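Local coordinates for poly(ADP-ribose) glycohydrolase (Thermomonospora curvata, PDB 3SII), which probably hydrolyses poly(ADP-ribose) chains by cleaving their glycosidic ribose–ribose bonds to release ADP-ribose, at residues A[90-95]-A[218-223]; A[177-182]-A[223-228]. All coordinates share one frame; numbering follows the deposited sequence.

Contact 1. Residues A[90-95]-A[218-223]. With A1R (5'-O-[(S)-{[(S)-{[(2R,3R,4S)-3,4-dihydroxypyrrolidin-2-yl]methoxy}(hydroxy)phosphoryl]oxy}(hydroxy)phosphoryl]adenosine), chain B.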
loop_
_atom_site.group_PDB
_atom_site.type_symbol
_atom_site.label_atom_id
_atom_site.label_comp_id
_atom_site.label_asym_id
_atom_site.label_seq_id
_atom_site.Cartn_x
_atom_site.Cartn_y
_atom_site.Cartn_z
ATOM N N ALA A 90 -9.619 -0.789 0.598
ATOM C CA ALA A 90 -8.313 -1.394 0.311
ATOM C C ALA A 90 -7.295 -0.335 -0.075
ATOM O O ALA A 90 -7.602 0.587 -0.838
ATOM C CB ALA A 90 -8.439 -2.431 -0.802
ATOM N N CYS A 91 -6.078 -0.486 0.442
ATOM C CA CYS A 91 -4.999 0.457 0.209
ATOM C C CYS A 91 -3.777 -0.225 -0.390
ATOM O O CYS A 91 -3.363 -1.280 0.083
ATOM C CB CYS A 91 -4.543 1.084 1.524
ATOM S SG CYS A 91 -5.804 1.977 2.447
ATOM N N LEU A 92 -3.190 0.394 -1.404
ATOM C CA LEU A 92 -1.945 -0.093 -1.976
ATOM C C LEU A 92 -0.766 0.327 -1.090
ATOM O O LEU A 92 -0.585 1.509 -0.810
ATOM C CB LEU A 92 -1.780 0.441 -3.408
ATOM C CG LEU A 92 -0.462 0.135 -4.123
ATOM C CD1 LEU A 92 -0.205 -1.383 -4.184
ATOM C CD2 LEU A 92 -0.451 0.775 -5.523
ATOM N N ASN A 93 -0.006 -0.664 -0.632
ATOM C CA ASN A 93 1.258 -0.496 0.081
ATOM C C ASN A 93 2.377 -0.455 -0.957
ATOM O O ASN A 93 2.533 -1.408 -1.734
ATOM C CB ASN A 93 1.448 -1.685 1.039
ATOM C CG ASN A 93 2.815 -1.704 1.685
ATOM O OD1 ASN A 93 3.492 -0.681 1.755
ATOM N ND2 ASN A 93 3.239 -2.878 2.144
ATOM N N PHE A 94 3.127 0.656 -0.984
ATOM C CA PHE A 94 4.225 0.836 -1.936
ATOM C C PHE A 94 5.414 0.049 -1.400
ATOM O O PHE A 94 6.320 0.596 -0.754
ATOM C CB PHE A 94 4.600 2.318 -2.083
ATOM C CG PHE A 94 3.443 3.237 -2.439
ATOM C CD1 PHE A 94 2.259 2.753 -2.986
ATOM C CD2 PHE A 94 3.572 4.612 -2.255
ATOM C CE1 PHE A 94 1.216 3.611 -3.313
ATOM C CE2 PHE A 94 2.538 5.474 -2.587
ATOM C CZ PHE A 94 1.354 4.972 -3.119
ATOM N N ALA A 95 5.396 -1.246 -1.679
ATOM C CA ALA A 95 6.136 -2.220 -0.894
ATOM C C ALA A 95 7.599 -2.354 -1.248
ATOM O O ALA A 95 7.992 -2.245 -2.417
ATOM C CB ALA A 95 5.472 -3.578 -1.009
ATOM N N GLY A 218 -1.991 5.663 -5.347
ATOM C CA GLY A 218 -1.114 6.823 -5.270
ATOM C C GLY A 218 0.093 6.654 -6.165
ATOM O O GLY A 218 0.049 5.855 -7.120
ATOM N N ALA A 219 1.152 7.396 -5.848
ATOM C CA ALA A 219 2.364 7.463 -6.668
ATOM C C ALA A 219 3.313 6.299 -6.393
ATOM O O ALA A 219 4.489 6.477 -6.052
ATOM C CB ALA A 219 3.068 8.816 -6.472
ATOM N N TRP A 220 2.748 5.106 -6.517
ATOM C CA TRP A 220 3.443 3.832 -6.420
ATOM C C TRP A 220 4.787 3.863 -7.144
ATOM O O TRP A 220 4.851 4.168 -8.336
ATOM C CB TRP A 220 2.519 2.808 -7.070
ATOM C CG TRP A 220 2.868 1.346 -6.951
ATOM C CD1 TRP A 220 3.373 0.672 -5.863
ATOM C CD2 TRP A 220 2.708 0.377 -7.985
ATOM N NE1 TRP A 220 3.517 -0.667 -6.169
ATOM C CE2 TRP A 220 3.109 -0.869 -7.464
ATOM C CE3 TRP A 220 2.237 0.442 -9.308
ATOM C CZ2 TRP A 220 3.077 -2.042 -8.224
ATOM C CZ3 TRP A 220 2.209 -0.713 -10.059
ATOM C CH2 TRP A 220 2.621 -1.942 -9.517
ATOM N N GLY A 221 5.858 3.563 -6.418
ATOM C CA GLY A 221 7.174 3.433 -7.028
ATOM C C GLY A 221 7.860 4.731 -7.425
ATOM O O GLY A 221 8.940 4.701 -8.011
ATOM N N CYS A 222 7.267 5.870 -7.072
ATOM C CA CYS A 222 7.744 7.160 -7.579
ATOM C C CYS A 222 8.653 7.919 -6.619
ATOM O O CYS A 222 9.013 9.070 -6.880
ATOM C CB CYS A 222 6.559 8.034 -7.991
ATOM S SG CYS A 222 5.629 7.377 -9.383
ATOM N N GLY A 223 9.015 7.274 -5.515
ATOM C CA GLY A 223 9.944 7.853 -4.557
ATOM C C GLY A 223 11.300 7.191 -4.706
ATOM O O GLY A 223 11.998 7.390 -5.697
HETATM N N1 A1R B . 0.947 8.760 1.556
HETATM C C2 A1R B . 0.754 9.086 0.243
HETATM N N3 A1R B . 1.790 9.383 -0.591
HETATM C C4 A1R B . 2.978 9.329 -0.014
HETATM C C5 A1R B . 3.289 9.000 1.303
HETATM C C6 A1R B . 2.189 8.713 2.085
HETATM N N6 A1R B . 2.334 8.379 3.466
HETATM N N7 A1R B . 4.663 9.052 1.507
HETATM C C8 A1R B . 5.184 9.400 0.316
HETATM N N9 A1R B . 4.210 9.589 -0.646
HETATM C "C1'" A1R B . 4.370 9.946 -2.044
HETATM C "C2'" A1R B . 5.632 10.677 -2.349
HETATM O "O2'" A1R B . 5.421 11.608 -3.355
HETATM C "C3'" A1R B . 6.549 9.614 -2.816
HETATM O "O3'" A1R B . 7.482 10.085 -3.725
HETATM O "O4'" A1R B . 4.386 8.785 -2.835
HETATM C "C4'" A1R B . 5.632 8.642 -3.465
HETATM C "C5'" A1R B . 6.166 7.226 -3.413
HETATM O "O5'" A1R B . 6.388 6.830 -2.096
HETATM P PA A1R B . 7.587 5.832 -1.738
HETATM O O1A A1R B . 7.276 5.399 -0.333
HETATM O O2A A1R B . 8.948 6.412 -1.902
HETATM O O3A A1R B . 7.347 4.590 -2.694
HETATM P PB A1R B . 8.382 3.764 -3.593
HETATM O O1B A1R B . 9.035 4.610 -4.660
HETATM O O2B A1R B . 7.596 2.630 -4.186
HETATM O O5N A1R B . 9.553 3.278 -2.655
HETATM C C5N A1R B . 9.462 2.092 -1.926
HETATM N N4N A1R B . 10.282 2.623 -0.134
HETATM C C1N A1R B . 9.789 2.175 1.162
HETATM O O2N A1R B . 9.848 -0.046 1.991
HETATM C C2N A1R B . 9.398 0.743 0.963
HETATM O O3N A1R B . 11.313 0.144 -0.316
HETATM C C3N A1R B . 9.954 0.405 -0.371
HETATM C C4N A1R B . 10.335 1.519 -1.226
#
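The phosphate oxygen O1B of A1R is held by two backbone N-H groups of one loop: Gly223 N donates to it at 2.8 Å, with an N-H...O angle of 144°, and the N-H of Phe225 is its second donor. Gly221 N lies 3.0 Å from O2B of the same phosphate. A side chain at Gly223 would run into O2A of the other phosphate. Across the contact, CH groups and backbone pack on the two aromatic rings. Trp220 CA sits over the centre of the Phe94 ring, 3.8 Å from its centroid, in a CH-pi contact. At the ring's far end Phe94 CZ approaches Ala219 N at 3.7 Å, and Gly218 lies so near that a CB there would collide with CZ. With CG anti to the carbonyl carbon (chi1 -54°), the Phe94 ring presents its edge to O5' of A1R. Leu92 CD2 covers one face of the Trp220 indole, 3.9 Å from the centroid of its five-membered ring, while the indole NE1 is hydrogen-bonded to Ser175 O and the side chain also packs on Phe236 of helix 229-240. The turn itself, type II from Ala219 to Cys222, is closed by Cys222 N bonding to Ala219 O at 3.0 Å. Strands 90-94 and 214-217 are parallel neighbours, and a diphosphate-binding loop leaving the end of such a central strand is characteristic of the macrodomain fold.

Contact 2. Residues A[177-182]-A[223-228]. With A1R (5'-O-[(S)-{[(S)-{[(2R,3R,4S)-3,4-dihydroxypyrrolidin-2-yl]methoxy}(hydroxy)phosphoryl]oxy}(hydroxy)phosphoryl]adenosine), chain B.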
loop_
_atom_site.group_PDB
_atom_site.type_symbol
_atom_site.label_atom_id
_atom_site.label_comp_id
_atom_site.label_asym_id
_atom_site.label_seq_id
_atom_site.Cartn_x
_atom_site.Cartn_y
_atom_site.Cartn_z
ATOM N N ALA A 177 6.603 -1.990 -6.785
ATOM C CA ALA A 177 6.830 -1.441 -8.106
ATOM C C ALA A 177 8.245 -1.816 -8.536
ATOM O O ALA A 177 9.109 -2.074 -7.686
ATOM C CB ALA A 177 6.674 0.080 -8.080
ATOM N N PRO A 178 8.499 -1.842 -9.851
ATOM C CA PRO A 178 9.882 -2.068 -10.287
ATOM C C PRO A 178 10.813 -0.985 -9.747
ATOM O O PRO A 178 10.428 0.186 -9.640
ATOM C CB PRO A 178 9.784 -1.996 -11.813
ATOM C CG PRO A 178 8.535 -1.214 -12.085
ATOM C CD PRO A 178 7.587 -1.602 -10.982
ATOM N N ASN A 179 12.031 -1.379 -9.398
ATOM C CA ASN A 179 13.024 -0.433 -8.913
ATOM C C ASN A 179 13.710 0.200 -10.111
ATOM O O ASN A 179 14.815 -0.201 -10.503
ATOM C CB ASN A 179 14.033 -1.140 -8.004
ATOM C CG ASN A 179 14.914 -0.169 -7.230
ATOM O OD1 ASN A 179 15.148 0.961 -7.658
ATOM N ND2 ASN A 179 15.415 -0.616 -6.085
ATOM N N ARG A 180 13.039 1.184 -10.701
ATOM C CA ARG A 180 13.522 1.789 -11.933
ATOM C C ARG A 180 14.850 2.499 -11.733
ATOM O O ARG A 180 15.659 2.604 -12.659
ATOM C CB ARG A 180 12.487 2.754 -12.507
ATOM C CG ARG A 180 12.914 3.274 -13.862
ATOM C CD ARG A 180 11.867 4.119 -14.531
ATOM N NE ARG A 180 12.316 4.492 -15.871
ATOM C CZ ARG A 180 11.780 5.469 -16.594
ATOM N NH1 ARG A 180 10.772 6.179 -16.107
ATOM N NH2 ARG A 180 12.256 5.736 -17.802
ATOM N N ARG A 181 15.076 2.988 -10.522
ATOM C CA ARG A 181 16.339 3.622 -10.182
ATOM C C ARG A 181 17.512 2.672 -10.394
ATOM O O ARG A 181 18.550 3.062 -10.936
ATOM C CB ARG A 181 16.300 4.105 -8.732
ATOM C CG ARG A 181 17.567 4.795 -8.270
ATOM C CD ARG A 181 17.292 5.668 -7.055
ATOM N NE ARG A 181 16.234 6.639 -7.327
ATOM C CZ ARG A 181 15.919 7.649 -6.524
ATOM N NH1 ARG A 181 16.584 7.833 -5.391
ATOM N NH2 ARG A 181 14.941 8.482 -6.858
ATOM N N ALA A 182 17.339 1.419 -9.981
ATOM C CA ALA A 182 18.400 0.425 -10.081
ATOM C C ALA A 182 18.562 -0.099 -11.509
ATOM O O ALA A 182 19.647 -0.518 -11.912
ATOM C CB ALA A 182 18.141 -0.724 -9.118
ATOM N N GLY A 223 9.015 7.274 -5.515
ATOM C CA GLY A 223 9.944 7.853 -4.557
ATOM C C GLY A 223 11.300 7.191 -4.706
ATOM O O GLY A 223 11.998 7.390 -5.697
ATOM N N VAL A 224 11.651 6.370 -3.726
ATOM C CA VAL A 224 12.923 5.667 -3.719
ATOM C C VAL A 224 13.140 4.852 -4.992
ATOM O O VAL A 224 14.264 4.739 -5.480
ATOM C CB VAL A 224 13.018 4.719 -2.508
ATOM C CG1 VAL A 224 14.381 4.051 -2.469
ATOM C CG2 VAL A 224 12.750 5.478 -1.214
ATOM N N PHE A 225 12.064 4.283 -5.520
ATOM C CA PHE A 225 12.167 3.405 -6.691
ATOM C C PHE A 225 12.290 4.162 -8.012
ATOM O O PHE A 225 12.522 3.553 -9.052
ATOM C CB PHE A 225 10.995 2.419 -6.742
ATOM C CG PHE A 225 11.129 1.252 -5.792
ATOM C CD1 PHE A 225 12.243 1.118 -4.982
ATOM C CD2 PHE A 225 10.133 0.288 -5.719
ATOM C CE1 PHE A 225 12.365 0.047 -4.111
ATOM C CE2 PHE A 225 10.243 -0.788 -4.843
ATOM C CZ PHE A 225 11.368 -0.907 -4.040
ATOM N N GLY A 226 12.120 5.480 -7.965
ATOM C CA GLY A 226 12.434 6.350 -9.091
ATOM C C GLY A 226 11.603 6.184 -10.355
ATOM O O GLY A 226 12.074 6.461 -11.460
ATOM N N ASN A 227 10.367 5.726 -10.217
ATOM C CA ASN A 227 9.501 5.686 -11.383
ATOM C C ASN A 227 9.000 7.081 -11.738
ATOM O O ASN A 227 9.021 7.989 -10.910
ATOM C CB ASN A 227 8.316 4.736 -11.172
ATOM C CG ASN A 227 8.705 3.287 -11.320
ATOM O OD1 ASN A 227 8.751 2.754 -12.432
ATOM N ND2 ASN A 227 9.003 2.642 -10.200
ATOM N N ASP A 228 8.552 7.230 -12.980
ATOM C CA ASP A 228 8.054 8.490 -13.513
ATOM C C ASP A 228 6.582 8.648 -13.129
ATOM O O ASP A 228 5.745 7.842 -13.530
ATOM C CB ASP A 228 8.200 8.462 -15.040
ATOM C CG ASP A 228 7.668 9.715 -15.710
ATOM O OD1 ASP A 228 7.095 10.581 -15.021
ATOM O OD2 ASP A 228 7.817 9.824 -16.947
HETATM N N1 A1R B . 0.947 8.760 1.556
HETATM C C2 A1R B . 0.754 9.086 0.243
HETATM N N3 A1R B . 1.790 9.383 -0.591
HETATM C C4 A1R B . 2.978 9.329 -0.014
HETATM C C5 A1R B . 3.289 9.000 1.303
HETATM C C6 A1R B . 2.189 8.713 2.085
HETATM N N6 A1R B . 2.334 8.379 3.466
HETATM N N7 A1R B . 4.663 9.052 1.507
HETATM C C8 A1R B . 5.184 9.400 0.316
HETATM N N9 A1R B . 4.210 9.589 -0.646
HETATM C "C1'" A1R B . 4.370 9.946 -2.044
HETATM C "C2'" A1R B . 5.632 10.677 -2.349
HETATM O "O2'" A1R B . 5.421 11.608 -3.355
HETATM C "C3'" A1R B . 6.549 9.614 -2.816
HETATM O "O3'" A1R B . 7.482 10.085 -3.725
HETATM O "O4'" A1R B . 4.386 8.785 -2.835
HETATM C "C4'" A1R B . 5.632 8.642 -3.465
HETATM C "C5'" A1R B . 6.166 7.226 -3.413
HETATM O "O5'" A1R B . 6.388 6.830 -2.096
HETATM P PA A1R B . 7.587 5.832 -1.738
HETATM O O1A A1R B . 7.276 5.399 -0.333
HETATM O O2A A1R B . 8.948 6.412 -1.902
HETATM O O3A A1R B . 7.347 4.590 -2.694
HETATM P PB A1R B . 8.382 3.764 -3.593
HETATM O O1B A1R B . 9.035 4.610 -4.660
HETATM O O2B A1R B . 7.596 2.630 -4.186
HETATM O O5N A1R B . 9.553 3.278 -2.655
HETATM C C5N A1R B . 9.462 2.092 -1.926
HETATM N N4N A1R B . 10.282 2.623 -0.134
HETATM C C1N A1R B . 9.789 2.175 1.162
HETATM O O2N A1R B . 9.848 -0.046 1.991
HETATM C C2N A1R B . 9.398 0.743 0.963
HETATM O O3N A1R B . 11.313 0.144 -0.316
HETATM C C3N A1R B . 9.954 0.405 -0.371
HETATM C C4N A1R B . 10.335 1.519 -1.226
HETATM O O HOH W 1 16.015 2.724 -5.250
HETATM O O HOH W 2 8.530 4.663 -14.427
#
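Phe225 O receives the N-H of Arg181 from the first turn of helix 180-183, at 3.0 Å between Phe225 O and Arg181 N, the donor standing above the carbonyl plane. Asn227 ND2 donates to Pro178 O at 2.9 Å, lying in the carbonyl plane and more nearly in line with the C=O bond; the same ND2 also serves Gly221 O. Val224 N donates to O2A of A1R at 3.3 Å. Each segment supplies an N-cap: Asn179 OD1 accepts from Ala182 N, and Asp228 OD1 from Ala230 N. Two waters add bridges, one donating to Asn179 OD1 and Val224 O, the other linking Asn227 OD1 with Asp228 N and, weakly, Arg180 NH1. Among nonpolar contacts, the Phe225 ring has the pyrrolidine end of A1R over one face, Phe225 CE1 lying 3.8 Å from C4N, and Asn179 over the other, its amide tilted 26° from the ring; CG turned anti to the carbonyl carbon (chi1 -78°) places the ring between them. An alanine at Phe225 would take away this partition and probably leave the pyrrolidine less firmly placed. Such a phosphate-binding loop, with an aromatic ring against the sugar-like group, is consistent with the ADP-ribose pocket of macrodomain glycohydrolases.

How the contacts relate
Along the chain the segments come in the order 90-95, 177-182, 218-223 and 223-228, so the two contacts cross. Contact 1 closes the long loop from strand 90-94 to the start of the connection between strand 214-217 and helix 229-240. Contact 2 closes a shorter one, from the turn after strand 163-175 to the rest of that connection. Gly223 belongs to both. Their centres are 11 Å apart, and they meet directly where Gly221 CA packs on Ala177 CB and where Asn227 N, 2.8 Å from Gly221 O, probably forms a hydrogen bond. Together they join the central sheet to two helix starts, around one bound ligand.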